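Local coordinates for protein glycoside Hydrolase (Bacteroides uniformis, PDB 5TA0) that probably hydrolyses agarose-type galactan chains as a family 86 glycoside hydrolase, this form being crystallised with neoagarooctaose bound, at residues Val552-Leu566 against His631-Asn645. Numbering follows the deposited sequence. Where two conformers were deposited one is given.
With EDO (1,2-ethanediol), chain Q.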
ATOM      1  N   VAL A 552     -18.276 -11.955  18.480  1.00 11.17           N
ATOM      2  CA  VAL A 552     -18.137 -10.505  18.521  1.00 11.34           C
ATOM      3  C   VAL A 552     -18.244 -10.035  19.967  1.00 11.96           C
ATOM      4  O   VAL A 552     -19.174 -10.390  20.674  1.00 12.77           O
ATOM      5  CB  VAL A 552     -19.220  -9.823  17.669  1.00 11.03           C
ATOM      6  CG1 VAL A 552     -19.218  -8.304  17.862  1.00 11.54           C
ATOM      7  CG2 VAL A 552     -19.052 -10.201  16.195  1.00 11.26           C
ATOM      8  N   LYS A 553     -17.267  -9.255  20.394  0.64 12.14           N
ATOM      9  CA  LYS A 553     -17.227  -8.745  21.755  0.64 12.81           C
ATOM     10  C   LYS A 553     -17.852  -7.356  21.788  0.64 12.94           C
ATOM     11  O   LYS A 553     -17.419  -6.448  21.086  0.64 12.74           O
ATOM     12  CB  LYS A 553     -15.784  -8.745  22.265  0.64 13.85           C
ATOM     13  CG  LYS A 553     -15.037 -10.069  22.082  0.64 14.69           C
ATOM     14  CD  LYS A 553     -15.720 -11.324  22.651  0.64 14.80           C
ATOM     15  CE  LYS A 553     -16.107 -11.171  24.126  0.64 15.15           C
ATOM     16  NZ  LYS A 553     -16.482 -12.435  24.834  0.64 15.33           N
ATOM     17  N   LYS A 554     -18.937  -7.220  22.527  1.00 12.89           N
ATOM     18  CA  LYS A 554     -19.546  -5.918  22.750  1.00 13.34           C
ATOM     19  C   LYS A 554     -19.262  -5.395  24.145  1.00 13.89           C
ATOM     20  O   LYS A 554     -18.933  -6.155  25.066  1.00 15.42           O
ATOM     21  CB  LYS A 554     -21.051  -5.991  22.531  1.00 13.86           C
ATOM     22  CG  LYS A 554     -21.467  -6.277  21.093  1.00 14.43           C
ATOM     23  CD  LYS A 554     -22.977  -6.325  20.967  1.00 14.96           C
ATOM     24  CE  LYS A 554     -23.604  -4.941  21.122  1.00 15.16           C
ATOM     25  NZ  LYS A 554     -25.073  -5.049  21.317  1.00 15.92           N
ATOM     26  N   THR A 555     -19.360  -4.071  24.266  1.00 13.69           N
ATOM     27  CA  THR A 555     -19.279  -3.342  25.530  1.00 13.70           C
ATOM     28  C   THR A 555     -20.567  -2.527  25.648  1.00 13.58           C
ATOM     29  O   THR A 555     -21.469  -2.654  24.821  1.00 13.75           O
ATOM     30  CB  THR A 555     -18.042  -2.438  25.554  1.00 13.92           C
ATOM     31  OG1 THR A 555     -18.017  -1.582  24.411  1.00 13.92           O
ATOM     32  CG2 THR A 555     -16.756  -3.271  25.542  1.00 14.92           C
ATOM     33  N   GLU A 556     -20.699  -1.733  26.700  1.00 13.76           N
ATOM     34  CA  GLU A 556     -21.941  -0.984  26.902  1.00 14.48           C
ATOM     35  C   GLU A 556     -22.211   0.026  25.788  1.00 13.53           C
ATOM     36  O   GLU A 556     -23.352   0.158  25.325  1.00 13.65           O
ATOM     37  CB  GLU A 556     -21.915  -0.238  28.231  1.00 15.98           C
ATOM     38  CG  GLU A 556     -23.268   0.374  28.586  1.00 19.57           C
ATOM     39  CD  GLU A 556     -23.348   0.909  30.005  1.00 23.46           C
ATOM     40  OE1 GLU A 556     -22.337   0.868  30.740  1.00 25.81           O
ATOM     41  OE2 GLU A 556     -24.450   1.396  30.378  1.00 28.67           O
ATOM     42  N   TYR A 557     -21.169   0.727  25.381  1.00 12.90           N
ATOM     43  CA  TYR A 557     -21.243   1.768  24.363  1.00 12.94           C
ATOM     44  C   TYR A 557     -20.338   1.420  23.194  1.00 12.33           C
ATOM     45  O   TYR A 557     -19.153   1.084  23.391  1.00 12.01           O
ATOM     46  CB  TYR A 557     -20.821   3.108  24.963  1.00 14.79           C
ATOM     47  CG  TYR A 557     -21.706   3.529  26.121  1.00 17.60           C
ATOM     48  CD1 TYR A 557     -22.994   3.996  25.889  1.00 19.18           C
ATOM     49  CD2 TYR A 557     -21.278   3.396  27.439  1.00 19.39           C
ATOM     50  CE1 TYR A 557     -23.822   4.368  26.937  1.00 21.38           C
ATOM     51  CE2 TYR A 557     -22.108   3.759  28.498  1.00 21.85           C
ATOM     52  CZ  TYR A 557     -23.375   4.231  28.226  1.00 22.20           C
ATOM     53  OH  TYR A 557     -24.228   4.609  29.242  1.00 26.76           O
ATOM     54  N   GLY A 558     -20.870   1.561  21.988  1.00 12.17           N
ATOM     55  CA  GLY A 558     -20.119   1.229  20.788  1.00 12.09           C
ATOM     56  C   GLY A 558     -20.848   1.635  19.529  1.00 11.86           C
ATOM     57  O   GLY A 558     -22.020   2.060  19.558  1.00 12.04           O
ATOM     58  N   GLU A 559     -20.136   1.511  18.410  1.00 11.84           N
ATOM     59  CA  GLU A 559     -20.701   1.708  17.073  1.00 11.72           C
ATOM     60  C   GLU A 559     -20.201   0.598  16.165  1.00 11.37           C
ATOM     61  O   GLU A 559     -19.299  -0.162  16.542  1.00 10.91           O
ATOM     62  CB  GLU A 559     -20.322   3.090  16.532  1.00 12.76           C
ATOM     63  CG  GLU A 559     -21.051   4.198  17.290  1.00 14.28           C
ATOM     64  CD  GLU A 559     -20.600   5.601  16.974  1.00 17.01           C
ATOM     65  OE1 GLU A 559     -19.607   5.799  16.243  1.00 18.75           O
ATOM     66  OE2 GLU A 559     -21.244   6.528  17.533  1.00 19.50           O
ATOM     67  N   ALA A 560     -20.797   0.480  14.994  1.00 11.00           N
ATOM     68  CA  ALA A 560     -20.466  -0.616  14.108  1.00 10.72           C
ATOM     69  C   ALA A 560     -20.748  -0.308  12.654  1.00 10.72           C
ATOM     70  O   ALA A 560     -21.645   0.461  12.320  1.00 11.29           O
ATOM     71  CB  ALA A 560     -21.219  -1.862  14.510  1.00 11.00           C
ATOM     72  N   VAL A 561     -19.967  -0.976  11.798  1.00 10.01           N
ATOM     73  CA  VAL A 561     -20.080  -0.880  10.347  1.00 10.33           C
ATOM     74  C   VAL A 561     -20.001  -2.254   9.719  1.00 10.24           C
ATOM     75  O   VAL A 561     -18.996  -2.973   9.912  1.00 10.51           O
ATOM     76  CB  VAL A 561     -18.974   0.014   9.756  1.00 10.48           C
ATOM     77  CG1 VAL A 561     -19.079   0.052   8.208  1.00 10.97           C
ATOM     78  CG2 VAL A 561     -19.021   1.410  10.348  1.00 11.24           C
ATOM     79  N   ILE A 562     -21.013  -2.617   8.928  1.00  9.91           N
ATOM     80  CA  ILE A 562     -20.978  -3.850   8.158  1.00 10.19           C
ATOM     81  C   ILE A 562     -20.393  -3.517   6.799  1.00 10.05           C
ATOM     82  O   ILE A 562     -20.711  -2.481   6.200  1.00  9.80           O
ATOM     83  CB  ILE A 562     -22.382  -4.510   8.086  1.00 11.26           C
ATOM     84  CG1 ILE A 562     -22.685  -5.145   9.442  1.00 12.24           C
ATOM     85  CG2 ILE A 562     -22.457  -5.527   6.950  1.00 11.90           C
ATOM     86  CD1 ILE A 562     -24.126  -5.566   9.610  1.00 12.96           C
ATOM     87  N   ARG A 563     -19.533  -4.410   6.316  1.00  9.35           N
ATOM     88  CA  ARG A 563     -18.737  -4.185   5.102  1.00  9.19           C
ATOM     89  C   ARG A 563     -19.130  -5.218   4.039  1.00  9.19           C
ATOM     90  O   ARG A 563     -18.728  -6.376   4.124  1.00  9.00           O
ATOM     91  CB  ARG A 563     -17.246  -4.291   5.443  1.00  9.37           C
ATOM     92  CG  ARG A 563     -16.768  -3.336   6.539  1.00  9.59           C
ATOM     93  CD  ARG A 563     -15.360  -3.684   6.999  1.00  9.62           C
ATOM     94  NE  ARG A 563     -14.438  -3.578   5.869  1.00  9.51           N
ATOM     95  CZ  ARG A 563     -13.930  -2.443   5.388  1.00 10.13           C
ATOM     96  NH1 ARG A 563     -14.089  -1.282   6.028  1.00 10.59           N
ATOM     97  NH2 ARG A 563     -13.213  -2.449   4.272  1.00 10.60           N
ATOM     98  N   LEU A 564     -19.934  -4.798   3.057  1.00  9.47           N
ATOM     99  CA  LEU A 564     -20.461  -5.691   2.040  1.00  9.63           C
ATOM    100  C   LEU A 564     -19.635  -5.612   0.782  1.00  9.12           C
ATOM    101  O   LEU A 564     -19.732  -4.646   0.045  1.00  9.10           O
ATOM    102  CB  LEU A 564     -21.918  -5.345   1.701  1.00 10.55           C
ATOM    103  CG  LEU A 564     -22.873  -5.300   2.870  1.00 11.09           C
ATOM    104  CD1 LEU A 564     -24.260  -4.921   2.344  1.00 11.67           C
ATOM    105  CD2 LEU A 564     -22.935  -6.631   3.605  1.00 11.31           C
ATOM    106  N   GLY A 565     -18.769  -6.604   0.553  1.00  9.13           N
ATOM    107  CA  GLY A 565     -18.022  -6.629  -0.715  1.00  9.15           C
ATOM    108  C   GLY A 565     -18.936  -7.177  -1.804  1.00  8.79           C
ATOM    109  O   GLY A 565     -19.391  -8.319  -1.692  1.00  9.26           O
ATOM    110  N   LEU A 566     -19.162  -6.374  -2.854  1.00  9.36           N
ATOM    111  CA  LEU A 566     -20.052  -6.770  -3.964  1.00  9.42           C
ATOM    112  C   LEU A 566     -19.279  -6.674  -5.266  1.00  9.58           C
ATOM    113  O   LEU A 566     -18.620  -5.672  -5.514  1.00 10.25           O
ATOM    114  CB  LEU A 566     -21.278  -5.861  -4.027  1.00 10.20           C
ATOM    115  CG  LEU A 566     -22.147  -5.769  -2.781  1.00 10.84           C
ATOM    116  CD1 LEU A 566     -23.336  -4.863  -3.072  1.00 11.12           C
ATOM    117  CD2 LEU A 566     -22.593  -7.142  -2.311  1.00 10.71           C
ATOM    118  N   HIS A 631     -21.589 -11.621  -7.454  1.00 11.41           N
ATOM    119  CA  HIS A 631     -21.267 -12.253  -6.181  1.00 11.06           C
ATOM    120  C   HIS A 631     -21.232 -11.269  -5.044  1.00 10.59           C
ATOM    121  O   HIS A 631     -20.924 -10.089  -5.236  1.00 10.57           O
ATOM    122  CB  HIS A 631     -19.870 -12.890  -6.235  1.00 11.04           C
ATOM    123  CG  HIS A 631     -19.748 -14.059  -7.161  1.00 12.05           C
ATOM    124  ND1 HIS A 631     -19.586 -13.915  -8.524  1.00 12.53           N
ATOM    125  CD2 HIS A 631     -19.720 -15.385  -6.915  1.00 12.60           C
ATOM    126  CE1 HIS A 631     -19.476 -15.114  -9.073  1.00 12.75           C
ATOM    127  NE2 HIS A 631     -19.568 -16.022  -8.126  1.00 13.58           N
ATOM    128  N   VAL A 632     -21.531 -11.780  -3.862  1.00 10.41           N
ATOM    129  CA  VAL A 632     -21.073 -11.154  -2.612  1.00  9.94           C
ATOM    130  C   VAL A 632     -19.707 -11.774  -2.333  1.00  9.52           C
ATOM    131  O   VAL A 632     -19.605 -12.971  -2.081  1.00  9.90           O
ATOM    132  CB  VAL A 632     -22.033 -11.439  -1.448  1.00 10.44           C
ATOM    133  CG1 VAL A 632     -21.524 -10.796  -0.171  1.00 11.13           C
ATOM    134  CG2 VAL A 632     -23.445 -10.958  -1.790  1.00 10.84           C
ATOM    135  N   SER A 633     -18.650 -10.955  -2.438  1.00  9.01           N
ATOM    136  CA  SER A 633     -17.291 -11.447  -2.245  1.00  8.82           C
ATOM    137  C   SER A 633     -17.002 -11.709  -0.763  1.00  8.28           C
ATOM    138  O   SER A 633     -16.532 -12.779  -0.408  1.00  8.28           O
ATOM    139  CB  SER A 633     -16.264 -10.487  -2.842  1.00  9.11           C
ATOM    140  OG  SER A 633     -16.464  -9.182  -2.381  1.00  8.80           O
ATOM    141  N   THR A 634     -17.310 -10.723   0.084  1.00  8.12           N
ATOM    142  CA  THR A 634     -17.060 -10.820   1.527  1.00  8.64           C
ATOM    143  C   THR A 634     -18.120 -10.066   2.300  1.00  8.22           C
ATOM    144  O   THR A 634     -18.667  -9.069   1.816  1.00  8.48           O
ATOM    145  CB  THR A 634     -15.671 -10.245   1.926  1.00  8.69           C
ATOM    146  OG1 THR A 634     -15.586  -8.876   1.551  1.00  9.37           O
ATOM    147  CG2 THR A 634     -14.537 -11.027   1.296  1.00  9.00           C
ATOM    148  N   VAL A 635     -18.367 -10.537   3.519  1.00  8.42           N
ATOM    149  CA  VAL A 635     -19.090  -9.794   4.532  1.00  8.87           C
ATOM    150  C   VAL A 635     -18.238  -9.804   5.785  1.00  8.62           C
ATOM    151  O   VAL A 635     -17.917 -10.863   6.311  1.00  8.87           O
ATOM    152  CB  VAL A 635     -20.483 -10.388   4.806  1.00  9.18           C
ATOM    153  CG1 VAL A 635     -21.177  -9.596   5.897  1.00  9.68           C
ATOM    154  CG2 VAL A 635     -21.309 -10.401   3.519  1.00  9.54           C
ATOM    155  N   THR A 636     -17.806  -8.607   6.189  1.00  8.41           N
ATOM    156  CA  THR A 636     -17.015  -8.426   7.417  1.00  8.47           C
ATOM    157  C   THR A 636     -17.624  -7.297   8.220  1.00  8.93           C
ATOM    158  O   THR A 636     -18.534  -6.621   7.770  1.00  9.57           O
ATOM    159  CB  THR A 636     -15.523  -8.186   7.101  1.00  8.39           C
ATOM    160  OG1 THR A 636     -15.353  -6.944   6.395  1.00  8.02           O
ATOM    161  CG2 THR A 636     -14.958  -9.324   6.262  1.00  8.39           C
ATOM    162  N   MET A 637     -17.124  -7.077   9.426  1.00  8.84           N
ATOM    163  CA  MET A 637     -17.728  -6.054  10.307  1.00  9.67           C
ATOM    164  C   MET A 637     -16.671  -5.412  11.180  1.00  9.68           C
ATOM    165  O   MET A 637     -15.868  -6.093  11.793  1.00 10.22           O
ATOM    166  CB  MET A 637     -18.827  -6.679  11.157  1.00 10.76           C
ATOM    167  CG  MET A 637     -19.572  -5.690  12.043  1.00 11.58           C
ATOM    168  SD  MET A 637     -21.143  -6.343  12.662  1.00 13.19           S
ATOM    169  CE  MET A 637     -20.520  -7.625  13.746  1.00 13.60           C
ATOM    170  N   GLN A 638     -16.694  -4.094  11.254  1.00  8.93           N
ATOM    171  CA  GLN A 638     -15.912  -3.336  12.241  1.00  8.94           C
ATOM    172  C   GLN A 638     -16.790  -2.956  13.420  1.00  9.52           C
ATOM    173  O   GLN A 638     -17.900  -2.449  13.245  1.00  9.61           O
ATOM    174  CB  GLN A 638     -15.347  -2.057  11.632  1.00  9.13           C
ATOM    175  CG  GLN A 638     -14.245  -2.296  10.615  1.00  9.14           C
ATOM    176  CD  GLN A 638     -14.099  -1.103   9.721  1.00  9.56           C
ATOM    177  OE1 GLN A 638     -14.933  -0.905   8.831  1.00  9.72           O
ATOM    178  NE2 GLN A 638     -13.074  -0.289   9.947  1.00 10.00           N
ATOM    179  N   ILE A 639     -16.282  -3.226  14.608  1.00  9.90           N
ATOM    180  CA  ILE A 639     -16.907  -2.844  15.882  1.00 11.55           C
ATOM    181  C   ILE A 639     -16.003  -1.801  16.529  1.00 11.78           C
ATOM    182  O   ILE A 639     -14.787  -1.988  16.570  1.00 12.95           O
ATOM    183  CB  ILE A 639     -17.033  -4.097  16.789  1.00 13.16           C
ATOM    184  CG1 ILE A 639     -17.954  -5.134  16.132  1.00 13.81           C
ATOM    185  CG2 ILE A 639     -17.526  -3.757  18.189  1.00 14.97           C
ATOM    186  CD1 ILE A 639     -19.389  -4.709  15.956  1.00 14.38           C
ATOM    187  N   PHE A 640     -16.597  -0.716  17.039  1.00 10.85           N
ATOM    188  CA  PHE A 640     -15.866   0.355  17.703  1.00 10.88           C
ATOM    189  C   PHE A 640     -16.404   0.458  19.120  1.00 10.93           C
ATOM    190  O   PHE A 640     -17.513   0.942  19.310  1.00 11.80           O
ATOM    191  CB  PHE A 640     -16.080   1.671  16.967  1.00 10.66           C
ATOM    192  CG  PHE A 640     -15.631   1.631  15.528  1.00 10.56           C
ATOM    193  CD1 PHE A 640     -14.312   1.938  15.193  1.00 10.85           C
ATOM    194  CD2 PHE A 640     -16.504   1.287  14.524  1.00 11.06           C
ATOM    195  CE1 PHE A 640     -13.881   1.898  13.876  1.00 11.26           C
ATOM    196  CE2 PHE A 640     -16.072   1.249  13.192  1.00 11.05           C
ATOM    197  CZ  PHE A 640     -14.757   1.548  12.883  1.00 11.01           C
ATOM    198  N   ASN A 641     -15.652  -0.069  20.088  1.00 11.06           N
ATOM    199  CA  ASN A 641     -16.083  -0.096  21.489  1.00 11.37           C
ATOM    200  C   ASN A 641     -15.482   1.053  22.283  1.00 11.88           C
ATOM    201  O   ASN A 641     -14.286   1.314  22.195  1.00 11.17           O
ATOM    202  CB  ASN A 641     -15.696  -1.438  22.110  1.00 11.43           C
ATOM    203  CG  ASN A 641     -16.571  -2.572  21.616  1.00 12.04           C
ATOM    204  OD1 ASN A 641     -17.584  -2.339  20.961  1.00 12.75           O
ATOM    205  ND2 ASN A 641     -16.202  -3.796  21.952  1.00 12.87           N
ATOM    206  N   PHE A 642     -16.313   1.708  23.089  0.50 11.83           N
ATOM    207  CA  PHE A 642     -15.909   2.891  23.823  0.50 12.26           C
ATOM    208  C   PHE A 642     -15.588   2.572  25.288  0.50 13.21           C
ATOM    209  O   PHE A 642     -16.140   1.615  25.873  0.50 13.54           O
ATOM    210  CB  PHE A 642     -17.011   3.953  23.743  0.50 11.74           C
ATOM    211  CG  PHE A 642     -17.481   4.267  22.343  0.50 11.17           C
ATOM    212  CD1 PHE A 642     -16.644   4.111  21.244  0.50 11.25           C
ATOM    213  CD2 PHE A 642     -18.760   4.743  22.135  0.50 10.86           C
ATOM    214  CE1 PHE A 642     -17.084   4.426  19.975  0.50 11.18           C
ATOM    215  CE2 PHE A 642     -19.206   5.051  20.861  0.50 10.85           C
ATOM    216  CZ  PHE A 642     -18.364   4.897  19.778  0.50 11.23           C
ATOM    217  N   SER A 643     -14.672   3.345  25.868  1.00 14.27           N
ATOM    218  CA  SER A 643     -14.336   3.207  27.306  1.00 15.83           C
ATOM    219  C   SER A 643     -15.417   3.768  28.223  1.00 18.87           C
ATOM    220  O   SER A 643     -15.513   3.338  29.386  1.00 20.46           O
ATOM    221  CB  SER A 643     -12.994   3.864  27.613  1.00 14.90           C
ATOM    222  OG  SER A 643     -12.940   5.193  27.097  1.00 15.21           O
ATOM    223  N   ASN A 644     -16.184   4.735  27.727  0.50 19.41           N
ATOM    224  CA  ASN A 644     -17.308   5.319  28.451  0.50 20.62           C
ATOM    225  C   ASN A 644     -18.338   5.807  27.428  0.50 21.61           C
ATOM    226  O   ASN A 644     -18.170   5.592  26.216  0.50 21.24           O
ATOM    227  CB  ASN A 644     -16.815   6.476  29.336  0.50 20.43           C
ATOM    228  CG  ASN A 644     -16.139   5.999  30.608  0.50 20.48           C
ATOM    229  OD1 ASN A 644     -16.767   5.371  31.465  0.50 20.78           O
ATOM    230  ND2 ASN A 644     -14.849   6.286  30.732  0.50 20.22           N
ATOM    231  N   ASN A 645     -19.410   6.438  27.902  1.00 22.43           N
ATOM    232  CA  ASN A 645     -20.427   7.030  27.040  1.00 24.12           C
ATOM    233  C   ASN A 645     -19.909   8.310  26.379  1.00 25.77           C
ATOM    234  O   ASN A 645     -20.348   9.420  26.727  1.00 27.18           O
ATOM    235  CB  ASN A 645     -21.670   7.331  27.894  1.00 25.66           C
ATOM    236  CG  ASN A 645     -22.882   7.737  27.077  1.00 26.35           C
ATOM    237  OD1 ASN A 645     -22.852   7.803  25.844  1.00 25.89           O
ATOM    238  ND2 ASN A 645     -23.976   8.023  27.781  1.00 28.23           N
TER
HETATM  239  C1  EDO Q 714     -13.376  -0.696  25.119  1.00 37.76           C
HETATM  240  O1  EDO Q 714     -14.288  -0.341  26.162  1.00 40.48           O
HETATM  241  C2  EDO Q 714     -12.351   0.415  24.997  1.00 36.66           C
HETATM  242  O2  EDO Q 714     -11.657   0.478  26.243  1.00 37.33           O
HETATM  243  O   HOH W   1     -18.705   0.821  26.854  1.00 18.25           O
HETATM  244  O   HOH W   2     -15.995  -7.097   3.508  1.00  8.49           O
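Val561 and Gln638 exchange two backbone hydrogen bonds, N to O at 2.9 Å each way, as Glu559 does with Phe640 and Arg563 with Thr636; strands 558-566 and 631-642 thus run antiparallel, inside a sheet that strands 523-538 and 602-609 continue. Tyr557 O accepts twice, from Phe642 N and from Thr555 OG1, on opposite faces of its carbonyl plane. Lys553 O, on the chain leading in, receives a nearly straight bond (165°) from Asn641 ND2 at 3.0 Å, while Tyr612 takes the OD1 of that amide.

The face bearing Arg563, Thr636 and Gln638 is largely polar, though Val561 and Phe640 share it. Arg563 NH1 donates to Gln638 OE1 at 3.0 Å, arriving above the amide's carbonyl plane; a turn at chi3 (61°) brings the guanidinium round to it, and Thr636 OG1 lies at its edge. Gln638 NE2 bonds Glu527. Salt bridges to Glu301 and Asp305 engage the other guanidinium nitrogens, so a long, branched cation suits this buried place.

Apolar groups fill the opposite face: Met637 SD rests on Ile562 CG1 at 3.8 Å, and its CE meets Val552 CG2, while the small Ala560 CB touches Ile639 CD1.

At the end where strand 631-642 finishes, two aromatic rings pack. The Asn645 amide lies flat over one face of the Tyr557 ring, planes 7° apart, its CB 3.6 Å from the ring centroid. In the conformer given, Phe642 has Gly558 CA over its ring and Glu559 CD, whose carboxylate pairs with Arg647, at its edge. A serine in place of Tyr557 would probably take away the flat surface under the Asn645 amide, leaving it to rely on its polar bonds.

The chemistry implies one apolar face packed into the domain and one mixed face, where buried Arg563 ties this C-terminal beta domain to helix 298-315.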